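Endoglucanase (Fervidobacterium pennivorans DSM 9078, PDB 6KDD) probably hydrolyses beta-glucosidic bonds in glucans such as cellulose, as a glycoside hydrolase of family 5 built on a TIM barrel. Local coordinates at residues I301-R304 against W305-N308; E152-N155 against E156-K160; G230-W233 against E234-I238; R83-H86 against V87-A91. All blocks are in the same frame, centred on the assembly; numbering follows the deposited sequence.

Overall arrangement
All four contacts lie on the outside of the eight-stranded TIM barrel, and all are local, but their burial differs. Contacts 2 and 4 are partly buried turns of barrel helices, 151-168 and 78-93, each in a beta-alpha-beta unit; their inner sides are aromatic or aliphatic, their outer sides charged. Contacts 1 and 3 are surface contacts. The first is a small antiparallel hairpin after the last barrel strand, held mainly by backbone and carboxylate bonds; contact 3 begins helix 232-252, where one glutamate side chain caps the helix start and a second bonds an indole. No two contacts share an element or touch. Contacts 1 and 2 lie on opposite sides of the chain's centre, their own centres about 40 Å apart.

Contact 1. Residues I301-R304 against W305-N308; sequences IYDR and WSQN
The ring of Tyr302 lies across the returning backbone at Gln307 and Asn308. Its CD1 is 3.6 Å from Asn308 C, Asn308 O sits over one ring face, and the hydroxyl lies against the Gln307 backbone in a packing contact, OH 3.3 Å from Gln307 C. Tyrosine suits this place because its wide ring can cover these peptide groups while also meeting the rings of Phe295 and Trp309. Asp303 turns its carboxylate forward over the loop: CG is anti to the backbone N (chi1 177°), which carries OD1 to the amides that follow. Ser306 N approaches OD1 at 3.1 Å from above the carboxylate plane in a nearly straight bond (172°), while Trp305 N makes a weaker, bent one to the same oxygen at 3.0 Å. A short acidic side chain is well suited to gathering such N-H groups. The backbone of Asp303 closes the hairpin, its N bonding to Asn308 O at 2.9 Å. Its carbonyl receives Asn308 N and, weakly, Gln307 N, so two residues face one: a G1 beta bulge. Gln307 takes the positive phi (60°) of that bulge, a place often filled by glycine. Tyr302 also touches Ile49 of helix 45-53. Arg304 reaches Tyr46 of that helix and bonds through NH1 to Gly39 O, while Ile301 packs on Leu313 and Val317 of helix 313-318.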
# COMPACT_ATOMS: atom_id res chain seq x y z
N ILE A 301 -3.93 -11.45 -9.12
CA ILE A 301 -4.00 -11.43 -10.58
C ILE A 301 -3.00 -12.41 -11.22
O ILE A 301 -2.93 -12.49 -12.46
CB ILE A 301 -3.78 -10.01 -11.12
CG1 ILE A 301 -2.61 -9.30 -10.41
CG2 ILE A 301 -5.09 -9.24 -11.02
CD1 ILE A 301 -2.26 -7.97 -11.06
N TYR A 302 -2.29 -13.15 -10.37
CA TYR A 302 -1.34 -14.15 -10.83
C TYR A 302 -1.61 -15.48 -10.13
O TYR A 302 -1.77 -15.53 -8.90
CB TYR A 302 0.09 -13.69 -10.63
CG TYR A 302 1.11 -14.61 -11.24
CD1 TYR A 302 1.41 -14.52 -12.60
CD2 TYR A 302 1.78 -15.55 -10.48
CE1 TYR A 302 2.33 -15.37 -13.17
CE2 TYR A 302 2.72 -16.41 -11.04
CZ TYR A 302 2.99 -16.30 -12.40
OH TYR A 302 3.91 -17.11 -13.00
N ASP A 303 -1.61 -16.57 -10.93
CA ASP A 303 -1.87 -17.92 -10.46
C ASP A 303 -0.57 -18.72 -10.40
O ASP A 303 0.02 -19.10 -11.41
CB ASP A 303 -2.99 -18.50 -11.35
CG ASP A 303 -3.37 -19.94 -11.08
OD1 ASP A 303 -2.66 -20.60 -10.33
OD2 ASP A 303 -4.39 -20.38 -11.65
N ARG A 304 -0.08 -18.95 -9.17
CA ARG A 304 1.21 -19.58 -8.98
C ARG A 304 1.17 -21.03 -9.46
O ARG A 304 2.18 -21.52 -9.94
CB ARG A 304 1.58 -19.51 -7.50
CG ARG A 304 2.06 -18.13 -7.10
CD ARG A 304 2.16 -18.16 -5.58
NE ARG A 304 0.86 -18.08 -4.94
CZ ARG A 304 0.72 -18.29 -3.64
NH1 ARG A 304 1.80 -18.60 -2.94
NH2 ARG A 304 -0.47 -18.23 -3.06
N TRP A 305 -0.01 -21.67 -9.39
CA TRP A 305 -0.05 -23.07 -9.79
C TRP A 305 0.06 -23.19 -11.31
O TRP A 305 0.90 -23.93 -11.80
CB TRP A 305 -1.24 -23.84 -9.22
CG TRP A 305 -1.20 -25.26 -9.72
CD1 TRP A 305 -1.75 -25.72 -10.89
CD2 TRP A 305 -0.53 -26.39 -9.13
NE1 TRP A 305 -1.48 -27.06 -11.05
CE2 TRP A 305 -0.74 -27.50 -9.98
CE3 TRP A 305 0.22 -26.58 -7.95
CZ2 TRP A 305 -0.23 -28.77 -9.70
CZ3 TRP A 305 0.72 -27.84 -7.67
CH2 TRP A 305 0.49 -28.92 -8.53
N SER A 306 -0.76 -22.43 -12.05
CA SER A 306 -0.76 -22.47 -13.51
C SER A 306 0.41 -21.65 -14.07
O SER A 306 0.78 -21.74 -15.25
CB SER A 306 -2.10 -22.03 -14.05
OG SER A 306 -2.25 -20.62 -13.93
N GLN A 307 1.03 -20.83 -13.21
CA GLN A 307 2.16 -20.00 -13.58
C GLN A 307 1.76 -19.04 -14.68
O GLN A 307 2.51 -18.83 -15.64
CB GLN A 307 3.41 -20.76 -14.02
CG GLN A 307 3.85 -21.82 -13.02
CD GLN A 307 4.92 -22.70 -13.62
OE1 GLN A 307 6.06 -22.29 -13.82
NE2 GLN A 307 4.55 -23.93 -13.90
N ASN A 308 0.60 -18.42 -14.52
CA ASN A 308 0.23 -17.39 -15.47
C ASN A 308 -0.68 -16.35 -14.82
O ASN A 308 -1.29 -16.60 -13.79
CB ASN A 308 -0.41 -17.98 -16.73
CG ASN A 308 0.16 -17.34 -17.99
OD1 ASN A 308 0.54 -16.15 -18.00
ND2 ASN A 308 0.26 -18.14 -19.04

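Contact 2. Residues E152-N155 against E156-K160; sequences EKWN and ELYPK
Trp154 and Tyr158, one helical turn apart, make the tight side of this contact. Tyr158 CB sits 3.5 Å from the centroid of the indole six-membered ring and only 8° off its normal, a CH-pi contact over the face. The Tyr158 side chain has an unusual first torsion (chi1 101°), which swings its ring so that an edge comes down on the helix backbone, with CD2 3.3 Å from Trp154 O; that same oxygen takes a nearly straight bond from Tyr158 N at 2.9 Å. Asn155 lies beside them, its amide plane steeply inclined to the phenol ring. Pro159 has no N-H to give, and its CD is pressed to 3.0 Å from Asn155 O, so the helix kinks here. The opposite character appears at Glu152 and Glu156, which run side by side in the exposed part, with Glu152 OE1 3.1 Å from Glu156 OE2. The nearby ammonium of Lys153 is 5.0 Å from Glu156 OE1 and salt-bridges Asp113 instead. The polar ends of the tight side are paired beyond the helix: Trp154 NE1 with Asp177 O, Tyr158 OH with Lys191 O and, on the flank, Asn155 with Lys191 N and Ser189 O. The large rings can therefore be buried with their polar atoms satisfied, whereas the two crowded carboxylates would probably repel one another unless a proton is shared between them.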
# COMPACT_ATOMS: atom_id res chain seq x y z
N GLU A 152 -6.22 12.43 14.61
CA GLU A 152 -5.58 13.37 15.51
C GLU A 152 -4.22 12.82 15.92
O GLU A 152 -3.22 13.50 15.70
CB GLU A 152 -6.48 13.67 16.72
CG GLU A 152 -6.18 15.03 17.36
CD GLU A 152 -6.41 15.13 18.86
OE1 GLU A 152 -5.41 15.14 19.61
OE2 GLU A 152 -7.59 15.21 19.29
N LYS A 153 -4.19 11.59 16.47
CA LYS A 153 -2.98 10.94 16.94
C LYS A 153 -2.00 10.64 15.79
O LYS A 153 -0.79 10.69 16.01
CB LYS A 153 -3.32 9.66 17.71
CG LYS A 153 -4.09 9.88 19.00
CD LYS A 153 -3.65 8.94 20.12
CE LYS A 153 -4.31 9.23 21.46
NZ LYS A 153 -3.70 10.38 22.16
N TRP A 154 -2.52 10.41 14.57
CA TRP A 154 -1.69 10.14 13.40
C TRP A 154 -1.01 11.42 12.91
O TRP A 154 0.17 11.39 12.54
CB TRP A 154 -2.51 9.42 12.30
CG TRP A 154 -1.82 9.23 10.98
CD1 TRP A 154 -2.21 9.72 9.77
CD2 TRP A 154 -0.60 8.48 10.74
NE1 TRP A 154 -1.30 9.35 8.80
CE2 TRP A 154 -0.33 8.56 9.36
CE3 TRP A 154 0.27 7.75 11.55
CZ2 TRP A 154 0.78 7.95 8.77
CZ3 TRP A 154 1.36 7.12 10.97
CH2 TRP A 154 1.61 7.23 9.60
N ASN A 155 -1.75 12.54 12.92
CA ASN A 155 -1.23 13.85 12.58
C ASN A 155 -0.08 14.23 13.50
O ASN A 155 0.81 14.98 13.08
CB ASN A 155 -2.33 14.92 12.54
CG ASN A 155 -3.24 14.78 11.33
OD1 ASN A 155 -2.77 14.53 10.21
ND2 ASN A 155 -4.54 14.94 11.54
N GLU A 156 -0.07 13.66 14.71
CA GLU A 156 0.95 13.95 15.70
C GLU A 156 2.16 13.03 15.51
O GLU A 156 3.29 13.51 15.57
CB GLU A 156 0.44 13.72 17.13
CG GLU A 156 -0.44 14.83 17.68
CD GLU A 156 -1.21 14.38 18.93
OE1 GLU A 156 -0.67 13.54 19.69
OE2 GLU A 156 -2.36 14.85 19.13
N LEU A 157 1.90 11.73 15.32
CA LEU A 157 2.93 10.70 15.23
C LEU A 157 3.73 10.77 13.92
O LEU A 157 4.96 10.75 13.94
CB LEU A 157 2.29 9.33 15.44
CG LEU A 157 3.21 8.12 15.27
CD1 LEU A 157 4.46 8.24 16.12
CD2 LEU A 157 2.47 6.84 15.60
N TYR A 158 3.04 10.89 12.78
CA TYR A 158 3.71 10.76 11.49
C TYR A 158 4.83 11.78 11.30
O TYR A 158 5.92 11.40 10.86
CB TYR A 158 2.71 10.63 10.33
CG TYR A 158 2.45 11.87 9.53
CD1 TYR A 158 3.43 12.44 8.73
CD2 TYR A 158 1.22 12.48 9.58
CE1 TYR A 158 3.18 13.58 7.99
CE2 TYR A 158 0.94 13.62 8.84
CZ TYR A 158 1.93 14.18 8.05
OH TYR A 158 1.64 15.29 7.30
N PRO A 159 4.67 13.08 11.66
CA PRO A 159 5.77 14.06 11.53
C PRO A 159 7.01 13.70 12.34
O PRO A 159 8.13 13.97 11.90
CB PRO A 159 5.13 15.41 11.94
CG PRO A 159 3.64 15.16 11.70
CD PRO A 159 3.43 13.73 12.15
N LYS A 160 6.80 13.02 13.47
CA LYS A 160 7.88 12.56 14.32
C LYS A 160 8.73 11.49 13.64
O LYS A 160 9.96 11.57 13.65
CB LYS A 160 7.31 12.01 15.63
CG LYS A 160 6.76 13.11 16.55
CD LYS A 160 6.03 12.69 17.83
CE LYS A 160 5.19 13.87 18.32
NZ LYS A 160 4.61 13.66 19.67

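Contact 3. Residues G230-W233 against E234-I238; sequences GEEW and EINQI
Glu234 reaches back to Glu231, the residue before the helix: its OE1 accepts Glu231 N at 2.8 Å (158°), met nearly along the C-O axis. Glu231 sends its own carboxylate to the indole instead: Trp233 NE1 bonds to Glu231 OE2 at 2.8 Å, the oxygen lying in the ring plane. With Glu231 as the N-cap of helix 232-252 and Glu234 three residues on, the backbone bond is one half of a capping box. Glutamate suits the third helical position, being long enough to fold back, and Gly230 suits the preceding positive phi (74°). Glu234 CG also makes a CH-pi contact over one indole face, 3.4 Å from Trp233 CE2. Trp233 CG stands between its backbone N and carbonyl carbon (chi1 74°), a rotamer usually disfavoured within helices, which the first turn probably tolerates because no full turn lies before it. With alanine in place of Glu234, the N-cap amide would probably lose this acceptor and the indole its methylene cover. Among backbone bonds, Ile235 N meets Glu231 O in its carbonyl plane at 3.0 Å, and Asn236 N meets Glu232 O at 2.8 Å. Ile235 packs against Met282 and Ser278 of helix 269-285 and on Trp228.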
# COMPACT_ATOMS: atom_id res chain seq x y z
N GLY A 230 -21.09 -2.08 -13.37
CA GLY A 230 -20.45 -1.11 -14.24
C GLY A 230 -21.50 -0.26 -14.95
O GLY A 230 -21.29 0.21 -16.07
N GLU A 231 -22.61 -0.04 -14.25
CA GLU A 231 -23.60 0.93 -14.67
C GLU A 231 -23.03 2.31 -14.44
O GLU A 231 -22.04 2.48 -13.73
CB GLU A 231 -24.85 0.78 -13.81
CG GLU A 231 -25.53 -0.54 -14.06
CD GLU A 231 -26.52 -0.90 -12.98
OE1 GLU A 231 -26.83 -2.10 -12.87
OE2 GLU A 231 -26.91 0.01 -12.19
N GLU A 232 -23.73 3.30 -15.02
CA GLU A 232 -23.29 4.67 -15.02
C GLU A 232 -23.26 5.28 -13.62
O GLU A 232 -22.31 6.00 -13.33
CB GLU A 232 -24.17 5.49 -15.98
CG GLU A 232 -23.66 6.90 -16.17
CD GLU A 232 -24.23 7.66 -17.35
OE1 GLU A 232 -24.92 7.03 -18.21
OE2 GLU A 232 -23.98 8.89 -17.42
N TRP A 233 -24.29 5.05 -12.77
CA TRP A 233 -24.33 5.66 -11.45
C TRP A 233 -23.24 5.02 -10.56
O TRP A 233 -22.77 5.66 -9.63
CB TRP A 233 -25.70 5.52 -10.74
CG TRP A 233 -25.91 4.12 -10.26
CD1 TRP A 233 -26.26 3.05 -11.04
CD2 TRP A 233 -25.69 3.59 -8.94
NE1 TRP A 233 -26.29 1.90 -10.29
CE2 TRP A 233 -25.95 2.20 -9.00
CE3 TRP A 233 -25.30 4.13 -7.72
CZ2 TRP A 233 -25.83 1.35 -7.89
CZ3 TRP A 233 -25.20 3.30 -6.62
CH2 TRP A 233 -25.46 1.93 -6.71
N GLU A 234 -22.93 3.74 -10.81
CA GLU A 234 -21.88 3.05 -10.06
C GLU A 234 -20.51 3.64 -10.39
O GLU A 234 -19.74 3.98 -9.48
CB GLU A 234 -21.82 1.58 -10.46
CG GLU A 234 -22.96 0.76 -9.89
CD GLU A 234 -22.93 -0.67 -10.36
OE1 GLU A 234 -22.86 -0.91 -11.58
OE2 GLU A 234 -22.96 -1.56 -9.50
N ILE A 235 -20.26 3.82 -11.69
CA ILE A 235 -19.06 4.48 -12.18
C ILE A 235 -19.03 5.90 -11.63
O ILE A 235 -17.98 6.33 -11.16
CB ILE A 235 -18.94 4.43 -13.72
CG1 ILE A 235 -19.03 3.00 -14.28
CG2 ILE A 235 -17.72 5.18 -14.24
CD1 ILE A 235 -17.75 2.26 -14.29
N ASN A 236 -20.19 6.60 -11.65
CA ASN A 236 -20.26 7.96 -11.13
C ASN A 236 -19.86 8.04 -9.65
O ASN A 236 -19.23 9.02 -9.24
CB ASN A 236 -21.60 8.67 -11.39
CG ASN A 236 -21.67 9.26 -12.78
OD1 ASN A 236 -20.67 9.77 -13.29
ND2 ASN A 236 -22.83 9.18 -13.42
N GLN A 237 -20.23 7.02 -8.88
CA GLN A 237 -19.87 6.91 -7.47
C GLN A 237 -18.34 6.93 -7.29
O GLN A 237 -17.83 7.69 -6.48
CB GLN A 237 -20.31 5.56 -6.90
CG GLN A 237 -21.81 5.37 -6.83
CD GLN A 237 -22.34 6.05 -5.59
OE1 GLN A 237 -22.06 5.66 -4.47
NE2 GLN A 237 -23.08 7.12 -5.81
N ILE A 238 -17.62 6.10 -8.08
CA ILE A 238 -16.16 6.05 -8.00
C ILE A 238 -15.60 7.44 -8.31
O ILE A 238 -14.78 7.96 -7.55
CB ILE A 238 -15.56 4.94 -8.89
CG1 ILE A 238 -16.13 3.56 -8.53
CG2 ILE A 238 -14.03 4.98 -8.83
CD1 ILE A 238 -15.73 2.44 -9.46

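Contact 4. Residues R83-H86 against V87-A91; sequences RVKH and VVDRA. With NI (nickel (II) ion), chain C.
Regular alpha-helical bonds join Arg83 O to Val87 N (3.2 Å), Val84 O to Val88 N, Lys85 O to Asp89 N and His86 O to Arg90 N. One turn apart on the outer side, Lys85 NZ meets Asp89 OD2 at 2.8 Å on its syn lone pair, a salt bridge whose two partners both also bond to Tyr133 OH. Were Asp89 a leucine, the Lys85 ammonium would be likely to lack this countercharge. In His86, chi1 (-180°) carries the ring out from the helix, and its turn about CB-CG (chi2 95°) presents ND1 to a nickel ion at 2.1 Å; water 1 lies 2.5 Å from the nickel. Arg90 CG packs 3.7 Å from His86 NE2, with the guanidinium plane steep (77°) to the imidazole. Arg83 lays its guanidinium face on Val87, CZ being 3.7 Å from Val87 CG2. Asp44 accepts a hydrogen bond from His86 NE2, which would help fix the ring's rotation, and salt-bridges Arg90 NE, while Glu35 pairs with Arg83 NE. The compact apolar side chains of Val84 and Val88 suit the buried side, where Val88 meets Ile100 of strand 97-101. This amphipathic helix, linking parallel strands 57-60 and 97-101, is the crossover of a TIM-barrel beta-alpha-beta unit.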
# COMPACT_ATOMS: atom_id res chain seq x y z
N ARG A 83 16.70 -10.49 4.92
CA ARG A 83 15.61 -10.94 4.07
C ARG A 83 14.92 -9.77 3.34
O ARG A 83 14.66 -9.88 2.14
CB ARG A 83 14.58 -11.79 4.84
CG ARG A 83 13.38 -12.15 3.99
CD ARG A 83 13.78 -13.09 2.88
NE ARG A 83 12.59 -13.49 2.14
CZ ARG A 83 12.55 -13.81 0.84
NH1 ARG A 83 13.65 -13.79 0.10
NH2 ARG A 83 11.38 -14.06 0.27
N VAL A 84 14.56 -8.70 4.05
CA VAL A 84 13.92 -7.58 3.37
C VAL A 84 14.93 -7.00 2.36
O VAL A 84 14.55 -6.67 1.25
CB VAL A 84 13.39 -6.51 4.36
CG1 VAL A 84 12.94 -5.24 3.68
CG2 VAL A 84 12.33 -7.08 5.32
N LYS A 85 16.21 -6.89 2.73
CA LYS A 85 17.20 -6.38 1.76
C LYS A 85 17.21 -7.20 0.47
O LYS A 85 17.28 -6.64 -0.65
CB LYS A 85 18.60 -6.31 2.38
CG LYS A 85 19.69 -5.77 1.45
CD LYS A 85 21.02 -5.69 2.16
CE LYS A 85 22.27 -5.48 1.33
NZ LYS A 85 22.03 -5.11 -0.08
N HIS A 86 17.19 -8.55 0.60
CA HIS A 86 17.16 -9.42 -0.56
C HIS A 86 15.99 -9.13 -1.50
O HIS A 86 16.14 -9.08 -2.74
CB HIS A 86 17.28 -10.92 -0.16
CG HIS A 86 17.26 -11.85 -1.31
ND1 HIS A 86 18.41 -12.33 -1.91
CD2 HIS A 86 16.23 -12.31 -2.05
CE1 HIS A 86 18.11 -13.13 -2.89
NE2 HIS A 86 16.78 -13.12 -3.03
N VAL A 87 14.79 -9.02 -0.91
CA VAL A 87 13.57 -8.76 -1.67
C VAL A 87 13.67 -7.41 -2.37
O VAL A 87 13.36 -7.30 -3.57
CB VAL A 87 12.34 -8.82 -0.73
CG1 VAL A 87 11.06 -8.37 -1.43
CG2 VAL A 87 12.20 -10.24 -0.14
N VAL A 88 13.99 -6.37 -1.60
CA VAL A 88 14.13 -5.04 -2.17
C VAL A 88 15.14 -5.07 -3.34
O VAL A 88 14.88 -4.51 -4.40
CB VAL A 88 14.57 -4.04 -1.08
CG1 VAL A 88 15.13 -2.78 -1.69
CG2 VAL A 88 13.42 -3.72 -0.14
N ASP A 89 16.29 -5.74 -3.12
CA ASP A 89 17.37 -5.80 -4.10
C ASP A 89 16.90 -6.46 -5.38
O ASP A 89 17.15 -5.93 -6.47
CB ASP A 89 18.62 -6.56 -3.59
CG ASP A 89 19.44 -5.77 -2.58
OD1 ASP A 89 19.06 -4.63 -2.28
OD2 ASP A 89 20.37 -6.33 -2.02
N ARG A 90 16.19 -7.60 -5.26
CA ARG A 90 15.69 -8.26 -6.46
C ARG A 90 14.72 -7.38 -7.24
O ARG A 90 14.73 -7.40 -8.49
CB ARG A 90 15.05 -9.63 -6.14
CG ARG A 90 16.03 -10.67 -5.63
CD ARG A 90 16.86 -11.24 -6.78
NE ARG A 90 17.69 -12.41 -6.51
CZ ARG A 90 18.98 -12.55 -6.83
NH1 ARG A 90 19.64 -11.56 -7.44
NH2 ARG A 90 19.63 -13.65 -6.51
N ALA A 91 13.85 -6.64 -6.54
CA ALA A 91 12.91 -5.75 -7.21
C ALA A 91 13.65 -4.61 -7.93
O ALA A 91 13.34 -4.29 -9.07
CB ALA A 91 11.91 -5.22 -6.21
NI NI C . 20.44 -11.83 -1.42
O HOH W 1 21.46 -14.14 -1.79